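Local coordinates for protein chorismate mutase (Paraburkholderia phymatum, PDB 5TS9) that probably catalyses the rearrangement of chorismate to prephenate, as expected of an all-helical type II chorismate mutase, at residues Asn72-Gln77 with Lys116-Ile121; Pro17-Met22 with Arg164-Ile169; Ala23-Thr28 with Pro112-Leu117; Lys82-Ala87 with Val156-Ala161. One frame throughout, in Å; residues are numbered along the deposited sequence. Where two conformers were deposited one is given.

Overall arrangement
The four contacts illustrate how an all-helical fold closes by side-chain packing, with no direct hydrogen bond between the two segments of any pair. Contacts 1, 2 and 4 are buried, whereas contact 3 reaches the surface and admits a bridging water. Helix 67-95 serves contacts 1 and 4, helix 16-39 contacts 2 and 3, and helix 106-128 contacts 1 and 3; helix 156-165 enters contact 4 and, at its end, contact 2. Contact 1 turns on an aromatic ring, contact 2 on methionine and branched aliphatics, contact 3 on an arginine lying against leucines, contact 4 on valine, leucine and a carboxylate. Contacts 2 and 4 both touch the second subunit. Salt bridges from Asp-76 to Arg-164 and Arg-168 join contacts 1 and 2.

Contact 1. Residues Asn72-Gln77 with Lys116-Ile121; sequences NIFSDQ and KLQASI
Phe-74 and Gln-118 lead a buried, mainly apolar crossing between helix 67-95 and helix 106-128, close to the centre of the folded chain. The short helical segments run at 132° to each other with axes 12.1 Å apart, a wide spacing that the phenyl ring spans. CG of Phe-74 is anti to the carbonyl carbon (chi1 -80°), and the ring that follows has its CZ 3.8 Å from Gln-118 O, which lies at the ring edge, near its plane. The same CZ is 3.9 Å from Gln-118 CG. The side chains of Phe-74 and Gln-118 cross at about a right angle, with the amide plane 86° from the ring plane. Ile-121 adds CG2, 4.0 Å from Phe-74 CZ, and the same methyl looks more distantly toward Ile-73 CG2.

Gln-77 flanks this apolar patch. Its NE2 donates to Ile-73 O at 3.1 Å with the acceptor almost in the amide plane, while Gln-77 N reaches that oxygen from the opposite face. NE2 also bonds Ala-165 O, so two backbone carbonyls fix the rotation of the amide. Such inclined helix packing belongs to the helical bundle of type II (AroQ) chorismate mutases.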
loop_
_atom_site.group_PDB
_atom_site.type_symbol
_atom_site.label_atom_id
_atom_site.label_comp_id
_atom_site.label_asym_id
_atom_site.label_seq_id
_atom_site.Cartn_x
_atom_site.Cartn_y
_atom_site.Cartn_z
ATOM N N ASN A 72 -1.385 9.719 11.219
ATOM C CA ASN A 72 -2.174 8.947 10.264
ATOM C C ASN A 72 -1.852 9.353 8.836
ATOM O O ASN A 72 -1.682 8.495 7.956
ATOM C CB ASN A 72 -3.665 9.138 10.534
ATOM C CG ASN A 72 -4.107 8.494 11.842
ATOM O OD1 ASN A 72 -3.395 7.664 12.413
ATOM N ND2 ASN A 72 -5.290 8.862 12.309
ATOM N N ILE A 73 -1.810 10.665 8.585
ATOM C CA ILE A 73 -1.573 11.172 7.233
ATOM C C ILE A 73 -0.198 10.744 6.734
ATOM O O ILE A 73 -0.043 10.309 5.586
ATOM C CB ILE A 73 -1.728 12.706 7.193
ATOM C CG1 ILE A 73 -3.201 13.131 7.385
ATOM C CG2 ILE A 73 -1.160 13.276 5.880
ATOM C CD1 ILE A 73 -4.099 12.821 6.190
ATOM N N PHE A 74 0.824 10.879 7.574
ATOM C CA PHE A 74 2.151 10.573 7.070
ATOM C C PHE A 74 2.451 9.081 7.101
ATOM O O PHE A 74 3.234 8.616 6.266
ATOM C CB PHE A 74 3.191 11.414 7.804
ATOM C CG PHE A 74 3.264 12.821 7.265
ATOM C CD1 PHE A 74 2.346 13.781 7.681
ATOM C CD2 PHE A 74 4.187 13.158 6.284
ATOM C CE1 PHE A 74 2.373 15.072 7.160
ATOM C CE2 PHE A 74 4.230 14.433 5.754
ATOM C CZ PHE A 74 3.312 15.401 6.190
ATOM N N SER A 75 1.837 8.309 8.008
ATOM C CA SER A 75 1.878 6.853 7.832
ATOM C C SER A 75 1.293 6.474 6.485
ATOM O O SER A 75 1.864 5.655 5.760
ATOM C CB SER A 75 1.113 6.125 8.941
ATOM O OG SER A 75 1.509 6.561 10.234
ATOM N N ASP A 76 0.176 7.099 6.113
ATOM C CA ASP A 76 -0.396 6.855 4.791
ATOM C C ASP A 76 0.570 7.246 3.679
ATOM O O ASP A 76 0.669 6.540 2.674
ATOM C CB ASP A 76 -1.726 7.605 4.645
ATOM C CG ASP A 76 -2.844 6.977 5.485
ATOM O OD1 ASP A 76 -2.729 5.761 5.834
ATOM O OD2 ASP A 76 -3.836 7.686 5.778
ATOM N N GLN A 77 1.282 8.367 3.839
ATOM C CA GLN A 77 2.242 8.794 2.821
ATOM C C GLN A 77 3.374 7.798 2.666
ATOM O O GLN A 77 3.825 7.538 1.539
ATOM C CB GLN A 77 2.846 10.164 3.159
ATOM C CG GLN A 77 1.872 11.316 3.294
ATOM C CD GLN A 77 0.791 11.320 2.235
ATOM O OE1 GLN A 77 1.043 11.635 1.071
ATOM N NE2 GLN A 77 -0.435 11.008 2.642
ATOM N N LYS A 116 10.283 19.949 2.356
ATOM C CA LYS A 116 9.399 21.026 1.929
ATOM C C LYS A 116 7.968 20.528 1.792
ATOM O O LYS A 116 7.022 21.246 2.137
ATOM C CB LYS A 116 9.878 21.635 0.608
ATOM N N LEU A 117 7.796 19.293 1.314
ATOM C CA LEU A 117 6.460 18.737 1.111
ATOM C C LEU A 117 5.779 18.353 2.416
ATOM O O LEU A 117 4.546 18.257 2.457
ATOM C CB LEU A 117 6.532 17.521 0.205
ATOM C CG LEU A 117 6.804 17.918 -1.239
ATOM C CD1 LEU A 117 6.999 16.671 -2.064
ATOM C CD2 LEU A 117 5.651 18.764 -1.750
ATOM N N GLN A 118 6.542 18.073 3.473
ATOM C CA GLN A 118 5.901 17.877 4.767
ATOM C C GLN A 118 5.167 19.144 5.165
ATOM O O GLN A 118 3.988 19.118 5.537
ATOM C CB GLN A 118 6.933 17.495 5.824
ATOM C CG GLN A 118 6.375 17.522 7.238
ATOM C CD GLN A 118 7.412 17.173 8.288
ATOM O OE1 GLN A 118 7.660 16.005 8.575
ATOM N NE2 GLN A 118 8.030 18.194 8.862
ATOM N N ALA A 119 5.841 20.279 5.021
ATOM C CA ALA A 119 5.213 21.549 5.326
ATOM C C ALA A 119 4.065 21.862 4.363
ATOM O O ALA A 119 2.999 22.324 4.792
ATOM C CB ALA A 119 6.268 22.646 5.285
ATOM N N SER A 120 4.258 21.643 3.057
ATOM C CA SER A 120 3.201 22.014 2.122
ATOM C C SER A 120 1.978 21.121 2.285
ATOM O O SER A 120 0.848 21.595 2.134
ATOM C CB SER A 120 3.712 21.960 0.688
ATOM O OG SER A 120 3.753 20.628 0.225
ATOM N N ILE A 121 2.174 19.842 2.604
ATOM C CA ILE A 121 1.040 18.959 2.856
ATOM C C ILE A 121 0.284 19.420 4.096
ATOM O O ILE A 121 -0.948 19.503 4.101
ATOM C CB ILE A 121 1.516 17.506 3.009
ATOM C CG1 ILE A 121 1.879 16.911 1.643
ATOM C CG2 ILE A 121 0.449 16.706 3.728
ATOM C CD1 ILE A 121 2.649 15.594 1.724
#

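Contact 2. Residues Pro17-Met22 with Arg164-Ile169; sequences PLVRSM and RAVARI
Ala-165 O is a buried carbonyl oxygen met from two sides of the fold: Gln-77 NE2 of helix 67-95 donates a hydrogen bond to it, and Met-22 SD approaches to 3.7 Å across the contact.

Otherwise the two segments meet through apolar groups. Leu-18 and Ile-169 reach toward each other tip to tip, CD2 of the leucine and CD1 of the isoleucine standing 3.7 Å apart. Met-22 approaches Ile-169 in the same way: its chain is extended beyond CG, with SD anti to CA (chi2 -178°), and CE lies 3.8 Å from Ile-169 CG1. Farther back along this chain, Met-22 SD is also 3.8 Å from Val-166 CG1. That valine methyl meets Val-19 CG2 as well, at 4.1 Å. Val-166 is the first residue to leave helical geometry after helix 156-165, and the turn beyond it carries Ile-169 back against helix 16-39.

Helix 137-151 packs on Val-19 and Val-166, helix 106-128 lies against Leu-18, and Asn-90 of the second subunit packs on Val-166, leaving the contact enclosed among helices of both chains.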
loop_
_atom_site.group_PDB
_atom_site.type_symbol
_atom_site.label_atom_id
_atom_site.label_comp_id
_atom_site.label_asym_id
_atom_site.label_seq_id
_atom_site.Cartn_x
_atom_site.Cartn_y
_atom_site.Cartn_z
ATOM N N PRO A 17 -5.055 21.182 -4.454
ATOM C CA PRO A 17 -3.691 21.496 -3.987
ATOM C C PRO A 17 -3.153 20.510 -2.952
ATOM O O PRO A 17 -1.963 20.168 -2.986
ATOM C CB PRO A 17 -3.835 22.920 -3.417
ATOM C CG PRO A 17 -5.008 23.498 -4.137
ATOM C CD PRO A 17 -5.958 22.339 -4.294
ATOM N N LEU A 18 -3.994 20.027 -2.038
ATOM C CA LEU A 18 -3.545 19.004 -1.097
ATOM C C LEU A 18 -3.156 17.719 -1.824
ATOM O O LEU A 18 -2.076 17.158 -1.588
ATOM C CB LEU A 18 -4.644 18.734 -0.062
ATOM C CG LEU A 18 -4.437 17.565 0.918
ATOM C CD1 LEU A 18 -3.123 17.708 1.632
ATOM C CD2 LEU A 18 -5.590 17.533 1.918
ATOM N N VAL A 19 -4.023 17.242 -2.728
ATOM C CA VAL A 19 -3.762 15.992 -3.450
ATOM C C VAL A 19 -2.550 16.150 -4.351
ATOM O O VAL A 19 -1.769 15.214 -4.537
ATOM C CB VAL A 19 -5.025 15.571 -4.237
ATOM C CG1 VAL A 19 -4.747 14.390 -5.183
ATOM C CG2 VAL A 19 -6.136 15.204 -3.270
ATOM N N ARG A 20 -2.360 17.346 -4.908
ATOM C CA ARG A 20 -1.173 17.613 -5.709
ATOM C C ARG A 20 0.101 17.471 -4.873
ATOM O O ARG A 20 1.076 16.868 -5.321
ATOM C CB ARG A 20 -1.296 19.015 -6.312
ATOM C CG ARG A 20 -0.374 19.307 -7.463
ATOM C CD ARG A 20 -0.710 20.696 -8.009
ATOM N NE ARG A 20 -1.903 20.720 -8.862
ATOM C CZ ARG A 20 -2.780 21.721 -8.891
ATOM N NH1 ARG A 20 -2.627 22.770 -8.092
ATOM N NH2 ARG A 20 -3.819 21.676 -9.713
ATOM N N SER A 21 0.105 17.999 -3.644
ATOM C CA SER A 21 1.301 17.899 -2.816
ATOM C C SER A 21 1.607 16.444 -2.470
ATOM O O SER A 21 2.771 16.020 -2.506
ATOM C CB SER A 21 1.140 18.749 -1.553
ATOM O OG SER A 21 -0.025 18.393 -0.825
ATOM N N MET A 22 0.577 15.653 -2.154
ATOM C CA MET A 22 0.794 14.226 -1.911
ATOM C C MET A 22 1.292 13.531 -3.168
ATOM O O MET A 22 2.158 12.648 -3.090
ATOM C CB MET A 22 -0.496 13.568 -1.419
ATOM C CG MET A 22 -0.950 14.047 -0.046
ATOM S SD MET A 22 -2.460 13.165 0.491
ATOM C CE MET A 22 -2.655 13.845 2.156
ATOM N N ARG A 164 -4.102 5.451 -2.130
ATOM C CA ARG A 164 -3.649 5.020 -0.811
ATOM C C ARG A 164 -3.213 6.216 0.025
ATOM O O ARG A 164 -3.489 6.279 1.232
ATOM C CB ARG A 164 -2.495 4.010 -0.960
ATOM C CG ARG A 164 -1.869 3.530 0.368
ATOM C CD ARG A 164 -2.843 2.612 1.121
ATOM N NE ARG A 164 -2.346 2.129 2.410
ATOM C CZ ARG A 164 -2.385 2.845 3.529
ATOM N NH1 ARG A 164 -2.874 4.085 3.502
ATOM N NH2 ARG A 164 -1.921 2.331 4.668
ATOM N N ALA A 165 -2.548 7.191 -0.600
ATOM C CA ALA A 165 -2.009 8.313 0.169
ATOM C C ALA A 165 -3.101 9.221 0.731
ATOM O O ALA A 165 -2.941 9.762 1.828
ATOM C CB ALA A 165 -1.040 9.124 -0.691
ATOM N N VAL A 166 -4.212 9.396 0.017
ATOM C CA VAL A 166 -5.279 10.312 0.430
ATOM C C VAL A 166 -6.263 9.651 1.393
ATOM O O VAL A 166 -7.297 10.237 1.744
ATOM C CB VAL A 166 -6.039 10.846 -0.799
ATOM C CG1 VAL A 166 -5.088 11.581 -1.734
ATOM C CG2 VAL A 166 -6.770 9.698 -1.514
ATOM N N ALA A 167 -5.937 8.427 1.819
ATOM C CA ALA A 167 -6.859 7.561 2.561
ATOM C C ALA A 167 -7.578 8.260 3.713
ATOM O O ALA A 167 -8.769 8.009 3.955
ATOM C CB ALA A 167 -6.084 6.351 3.089
ATOM N N ARG A 168 -6.880 9.086 4.479
ATOM C CA ARG A 168 -7.504 9.650 5.675
ATOM C C ARG A 168 -7.505 11.181 5.671
ATOM O O ARG A 168 -7.457 11.822 6.725
ATOM C CB ARG A 168 -6.840 9.085 6.927
ATOM C CG ARG A 168 -6.927 7.560 6.937
ATOM C CD ARG A 168 -6.458 6.939 8.226
ATOM N NE ARG A 168 -5.028 6.706 8.176
ATOM C CZ ARG A 168 -4.345 6.035 9.099
ATOM N NH1 ARG A 168 -4.965 5.523 10.163
ATOM N NH2 ARG A 168 -3.040 5.869 8.946
ATOM N N ILE A 169 -7.561 11.784 4.485
ATOM C CA ILE A 169 -7.948 13.192 4.409
ATOM C C ILE A 169 -9.342 13.379 5.002
ATOM O O ILE A 169 -9.569 14.225 5.878
ATOM C CB ILE A 169 -7.895 13.679 2.953
ATOM C CG1 ILE A 169 -6.452 13.700 2.444
ATOM C CG2 ILE A 169 -8.554 15.042 2.820
ATOM C CD1 ILE A 169 -6.366 14.063 0.966
#

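Contact 3. Residues Ala23-Thr28 with Pro112-Leu117; sequences ADRLNT and PILDKL
Arg-25 and Leu-114 form the tight part of this contact between helix 16-39 and helix 106-128. The arginine chain is extended from CG to NE and crosses Leu-114 at about a right angle. Leu-114 CD2 touches Arg-25 CG at 3.6 Å and sits 3.9 Å above the guanidinium plane, over its centre, so one methyl packs against both the aliphatic stem and the flat head. Leu-117 fills in nearer the backbone, its CD1 lying 3.5 Å from Arg-25 N.

The NE-H of the guanidinium is met by a water at its edge, in its plane. Arg-25 NE donates to this water at 2.7 Å, and the water donates in turn to Leu-114 O at 2.8 Å, giving the two helices a polar link that they lack directly.

The segments run nearly antiparallel, at 158° between their directions, a close pairing within the all-helical type II chorismate mutase fold; helix 67-95 touches Arg-25 as well, through Gln-77 and Asn-81. One turn on from the arginine, Thr-28 turns OG1 back to Arg-25 O in a 2.7 Å bond, nearly along the C=O axis. OG1 stands between the backbone N and the carbonyl carbon (chi1 64°), which leaves CG2 directed to the partner helix, 3.7 Å from Ile-113 CG2, where the two side chains run past one another with opposite sense.

Toward solvent the fit is looser. Ile-113 is partly exposed and adds little area, and the exposed Asp-24 offers Leu-117 CD1 its CB at 4.0 Å.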
loop_
_atom_site.group_PDB
_atom_site.type_symbol
_atom_site.label_atom_id
_atom_site.label_comp_id
_atom_site.label_asym_id
_atom_site.label_seq_id
_atom_site.Cartn_x
_atom_site.Cartn_y
_atom_site.Cartn_z
ATOM N N ALA A 23 0.771 13.929 -4.345
ATOM C CA ALA A 23 1.272 13.355 -5.592
ATOM C C ALA A 23 2.744 13.696 -5.821
ATOM O O ALA A 23 3.510 12.841 -6.279
ATOM C CB ALA A 23 0.419 13.806 -6.778
ATOM N N ASP A 24 3.159 14.940 -5.522
ATOM C CA ASP A 24 4.577 15.288 -5.631
ATOM C C ASP A 24 5.421 14.451 -4.671
ATOM O O ASP A 24 6.527 14.011 -5.019
ATOM C CB ASP A 24 4.782 16.779 -5.351
ATOM C CG ASP A 24 4.097 17.673 -6.374
ATOM O OD1 ASP A 24 3.879 17.239 -7.527
ATOM O OD2 ASP A 24 3.787 18.822 -6.016
ATOM N N ARG A 25 4.908 14.203 -3.462
ATOM C CA ARG A 25 5.649 13.372 -2.518
ATOM C C ARG A 25 5.732 11.942 -3.017
ATOM O O ARG A 25 6.791 11.307 -2.948
ATOM C CB ARG A 25 4.987 13.415 -1.137
ATOM C CG ARG A 25 5.911 12.905 -0.012
ATOM C CD ARG A 25 5.190 12.669 1.289
ATOM N NE ARG A 25 6.166 12.453 2.356
ATOM C CZ ARG A 25 6.821 11.310 2.552
ATOM N NH1 ARG A 25 6.573 10.262 1.785
ATOM N NH2 ARG A 25 7.719 11.221 3.530
ATOM N N LEU A 26 4.614 11.430 -3.532
ATOM C CA LEU A 26 4.584 10.079 -4.067
ATOM C C LEU A 26 5.633 9.899 -5.154
ATOM O O LEU A 26 6.281 8.854 -5.226
ATOM C CB LEU A 26 3.182 9.772 -4.598
ATOM C CG LEU A 26 2.906 8.339 -5.047
ATOM C CD1 LEU A 26 3.105 7.327 -3.882
ATOM C CD2 LEU A 26 1.483 8.273 -5.602
ATOM N N ASN A 27 5.844 10.920 -5.982
ATOM C CA ASN A 27 6.723 10.767 -7.134
ATOM C C ASN A 27 8.191 10.619 -6.754
ATOM O O ASN A 27 8.977 10.163 -7.588
ATOM C CB ASN A 27 6.547 11.948 -8.099
ATOM C CG ASN A 27 5.354 11.765 -9.038
ATOM O OD1 ASN A 27 5.073 10.653 -9.509
ATOM N ND2 ASN A 27 4.647 12.856 -9.314
ATOM N N THR A 28 8.599 11.011 -5.536
ATOM C CA THR A 28 9.959 10.690 -5.103
ATOM C C THR A 28 10.205 9.180 -5.029
ATOM O O THR A 28 11.361 8.758 -5.081
ATOM C CB THR A 28 10.271 11.288 -3.733
ATOM O OG1 THR A 28 9.412 10.684 -2.747
ATOM C CG2 THR A 28 10.088 12.810 -3.742
ATOM N N PRO A 112 15.585 17.206 0.879
ATOM C CA PRO A 112 14.971 18.547 0.944
ATOM C C PRO A 112 13.589 18.609 0.292
ATOM O O PRO A 112 12.711 19.338 0.780
ATOM C CB PRO A 112 15.987 19.439 0.218
ATOM C CG PRO A 112 17.293 18.691 0.335
ATOM C CD PRO A 112 16.919 17.245 0.248
ATOM N N ILE A 113 13.362 17.852 -0.785
ATOM C CA ILE A 113 12.037 17.825 -1.403
ATOM C C ILE A 113 11.004 17.291 -0.417
ATOM O O ILE A 113 9.902 17.847 -0.279
ATOM C CB ILE A 113 12.066 16.996 -2.700
ATOM C CG1 ILE A 113 12.530 17.880 -3.870
ATOM C CG2 ILE A 113 10.698 16.377 -2.977
ATOM C CD1 ILE A 113 13.336 17.162 -4.936
ATOM N N LEU A 114 11.338 16.191 0.271
ATOM C CA LEU A 114 10.403 15.597 1.224
ATOM C C LEU A 114 10.163 16.527 2.410
ATOM O O LEU A 114 9.056 16.562 2.963
ATOM C CB LEU A 114 10.932 14.237 1.702
ATOM C CG LEU A 114 10.895 13.097 0.675
ATOM C CD1 LEU A 114 11.526 11.780 1.213
ATOM C CD2 LEU A 114 9.471 12.833 0.154
ATOM N N ASP A 115 11.196 17.271 2.826
ATOM C CA ASP A 115 11.037 18.230 3.922
ATOM C C ASP A 115 10.090 19.360 3.542
ATOM O O ASP A 115 9.207 19.733 4.325
ATOM C CB ASP A 115 12.394 18.808 4.327
ATOM C CG ASP A 115 13.182 17.883 5.218
ATOM O OD1 ASP A 115 12.564 17.034 5.897
ATOM O OD2 ASP A 115 14.428 18.019 5.243
ATOM N N LYS A 116 10.283 19.949 2.356
ATOM C CA LYS A 116 9.399 21.026 1.929
ATOM C C LYS A 116 7.968 20.528 1.792
ATOM O O LYS A 116 7.022 21.246 2.137
ATOM C CB LYS A 116 9.878 21.635 0.608
ATOM N N LEU A 117 7.796 19.293 1.314
ATOM C CA LEU A 117 6.460 18.737 1.111
ATOM C C LEU A 117 5.779 18.353 2.416
ATOM O O LEU A 117 4.546 18.257 2.457
ATOM C CB LEU A 117 6.532 17.521 0.205
ATOM C CG LEU A 117 6.804 17.918 -1.239
ATOM C CD1 LEU A 117 6.999 16.671 -2.064
ATOM C CD2 LEU A 117 5.651 18.764 -1.750
HETATM O O HOH W 1 6.974 14.775 3.427
#

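Contact 4. Residues Lys82-Ala87 with Val156-Ala161; sequences KEVQYA and VLHRAA
Val-84, Leu-157 and Glu-83 bury the most surface where helix 67-95 meets helix 156-165. Val-84 sends its two methyls to different partners. CG2, anti to the carbonyl carbon, presses on Ala-161 CB at 3.5 Å, while CG1, anti to the backbone N (chi1 173°), comes 3.8 Å from His-158 NE2. The valine and histidine side chains cross at about a right angle. Asp-155 OD1 holds His-158 ND1 and Asp-30 OD1 holds NE2, so both ring nitrogens are engaged and the ring's rotation is fixed; two carboxylates so placed could favour a protonated imidazole.

Leu-157 straddles the methyl of Ala-87 with both branches, CD1 at 3.7 Å and CD2 at 3.9 Å from Ala-87 CB. Leu-157 also packs on Ala-160 of the second subunit, so a single side chain serves the fold and the dimer.

Glu-83 stretches across at the other end, its chain extended in the conformer described. There OE2 comes 3.5 Å from Ala-161 CA, a contact that is doubtful because a second conformer was deposited. The carboxylate makes no hydrogen bond to the opposing segment in this conformer, and Glu-83 of the second subunit packs against the side chain.

With segment axes 9.5 Å apart and directions 152° apart, this is close antiparallel helix packing with alanines at the interface, forming part of the all-helical chorismate mutase fold and contributing to the dimer interface.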
loop_
_atom_site.group_PDB
_atom_site.type_symbol
_atom_site.label_atom_id
_atom_site.label_comp_id
_atom_site.label_asym_id
_atom_site.label_seq_id
_atom_site.Cartn_x
_atom_site.Cartn_y
_atom_site.Cartn_z
ATOM N N LYS A 82 6.046 3.262 -0.333
ATOM C CA LYS A 82 6.537 1.885 -0.427
ATOM C C LYS A 82 5.762 1.071 -1.465
ATOM O O LYS A 82 6.350 0.249 -2.164
ATOM C CB LYS A 82 6.484 1.207 0.947
ATOM C CG LYS A 82 7.311 1.963 2.011
ATOM C CD LYS A 82 7.460 1.179 3.314
ATOM C CE LYS A 82 6.128 1.066 4.026
ATOM N NZ LYS A 82 6.309 0.342 5.350
ATOM N N GLU A 83 4.442 1.273 -1.575
ATOM C CA GLU A 83 3.657 0.593 -2.610
ATOM C C GLU A 83 4.276 0.781 -3.990
ATOM O O GLU A 83 4.424 -0.170 -4.771
ATOM C CB GLU A 83 2.222 1.129 -2.601
ATOM C CG GLU A 83 1.344 0.610 -3.714
ATOM C CD GLU A 83 -0.120 1.048 -3.580
ATOM O OE1 GLU A 83 -0.948 0.605 -4.392
ATOM O OE2 GLU A 83 -0.447 1.832 -2.666
ATOM N N VAL A 84 4.633 2.018 -4.312
ATOM C CA VAL A 84 5.257 2.290 -5.601
ATOM C C VAL A 84 6.632 1.631 -5.666
ATOM O O VAL A 84 6.962 0.958 -6.644
ATOM C CB VAL A 84 5.339 3.805 -5.846
ATOM C CG1 VAL A 84 6.142 4.115 -7.110
ATOM C CG2 VAL A 84 3.928 4.381 -5.977
ATOM N N GLN A 85 7.441 1.791 -4.616
ATOM C CA GLN A 85 8.799 1.260 -4.650
ATOM C C GLN A 85 8.801 -0.256 -4.850
ATOM O O GLN A 85 9.572 -0.780 -5.659
ATOM C CB GLN A 85 9.559 1.609 -3.370
ATOM C CG GLN A 85 9.857 3.078 -3.163
ATOM C CD GLN A 85 10.579 3.316 -1.852
ATOM O OE1 GLN A 85 11.554 2.623 -1.534
ATOM N NE2 GLN A 85 10.115 4.303 -1.082
ATOM N N TYR A 86 7.982 -0.980 -4.088
ATOM C CA TYR A 86 7.983 -2.436 -4.221
ATOM C C TYR A 86 7.569 -2.853 -5.632
ATOM O O TYR A 86 8.124 -3.802 -6.194
ATOM C CB TYR A 86 7.041 -3.076 -3.201
ATOM C CG TYR A 86 7.575 -3.203 -1.794
ATOM C CD1 TYR A 86 8.753 -3.917 -1.529
ATOM C CD2 TYR A 86 6.880 -2.653 -0.726
ATOM C CE1 TYR A 86 9.226 -4.059 -0.225
ATOM C CE2 TYR A 86 7.337 -2.775 0.571
ATOM C CZ TYR A 86 8.517 -3.489 0.822
ATOM O OH TYR A 86 8.996 -3.595 2.114
ATOM N N ALA A 87 6.572 -2.174 -6.199
ATOM C CA ALA A 87 6.068 -2.553 -7.520
ATOM C C ALA A 87 7.095 -2.260 -8.604
ATOM O O ALA A 87 7.325 -3.089 -9.496
ATOM C CB ALA A 87 4.759 -1.822 -7.821
ATOM N N VAL A 156 -1.361 3.902 -13.910
ATOM C CA VAL A 156 -2.299 3.190 -13.046
ATOM C C VAL A 156 -1.678 2.909 -11.685
ATOM O O VAL A 156 -2.344 3.044 -10.649
ATOM C CB VAL A 156 -2.777 1.891 -13.726
ATOM C CG1 VAL A 156 -3.475 1.002 -12.746
ATOM C CG2 VAL A 156 -3.702 2.218 -14.889
ATOM N N LEU A 157 -0.403 2.494 -11.664
ATOM C CA LEU A 157 0.289 2.237 -10.402
ATOM C C LEU A 157 0.306 3.476 -9.515
ATOM O O LEU A 157 0.022 3.402 -8.312
ATOM C CB LEU A 157 1.730 1.781 -10.667
ATOM C CG LEU A 157 2.687 1.761 -9.460
ATOM C CD1 LEU A 157 2.233 0.768 -8.364
ATOM C CD2 LEU A 157 4.151 1.434 -9.879
ATOM N N HIS A 158 0.688 4.617 -10.086
ATOM C CA HIS A 158 0.810 5.829 -9.281
ATOM C C HIS A 158 -0.552 6.364 -8.853
ATOM O O HIS A 158 -0.679 6.903 -7.748
ATOM C CB HIS A 158 1.586 6.885 -10.047
ATOM C CG HIS A 158 3.051 6.599 -10.131
ATOM N ND1 HIS A 158 3.587 5.700 -11.035
ATOM C CD2 HIS A 158 4.094 7.075 -9.409
ATOM C CE1 HIS A 158 4.899 5.647 -10.873
ATOM N NE2 HIS A 158 5.233 6.472 -9.893
ATOM N N ARG A 159 -1.580 6.219 -9.691
ATOM C CA ARG A 159 -2.910 6.636 -9.247
ATOM C C ARG A 159 -3.411 5.742 -8.120
ATOM O O ARG A 159 -3.994 6.229 -7.137
ATOM C CB ARG A 159 -3.892 6.636 -10.421
ATOM C CG ARG A 159 -5.261 7.247 -10.068
ATOM C CD ARG A 159 -6.201 7.300 -11.288
ATOM N NE ARG A 159 -7.065 6.126 -11.315
ATOM C CZ ARG A 159 -6.942 5.117 -12.173
ATOM N NH1 ARG A 159 -5.994 5.141 -13.100
ATOM N NH2 ARG A 159 -7.776 4.083 -12.113
ATOM N N ALA A 160 -3.187 4.430 -8.240
ATOM C CA ALA A 160 -3.573 3.515 -7.167
ATOM C C ALA A 160 -2.913 3.912 -5.856
ATOM O O ALA A 160 -3.566 3.948 -4.804
ATOM C CB ALA A 160 -3.208 2.078 -7.536
ATOM N N ALA A 161 -1.626 4.245 -5.901
ATOM C CA ALA A 161 -0.920 4.625 -4.691
ATOM C C ALA A 161 -1.276 6.039 -4.252
ATOM O O ALA A 161 -1.209 6.348 -3.053
ATOM C CB ALA A 161 0.598 4.468 -4.901
#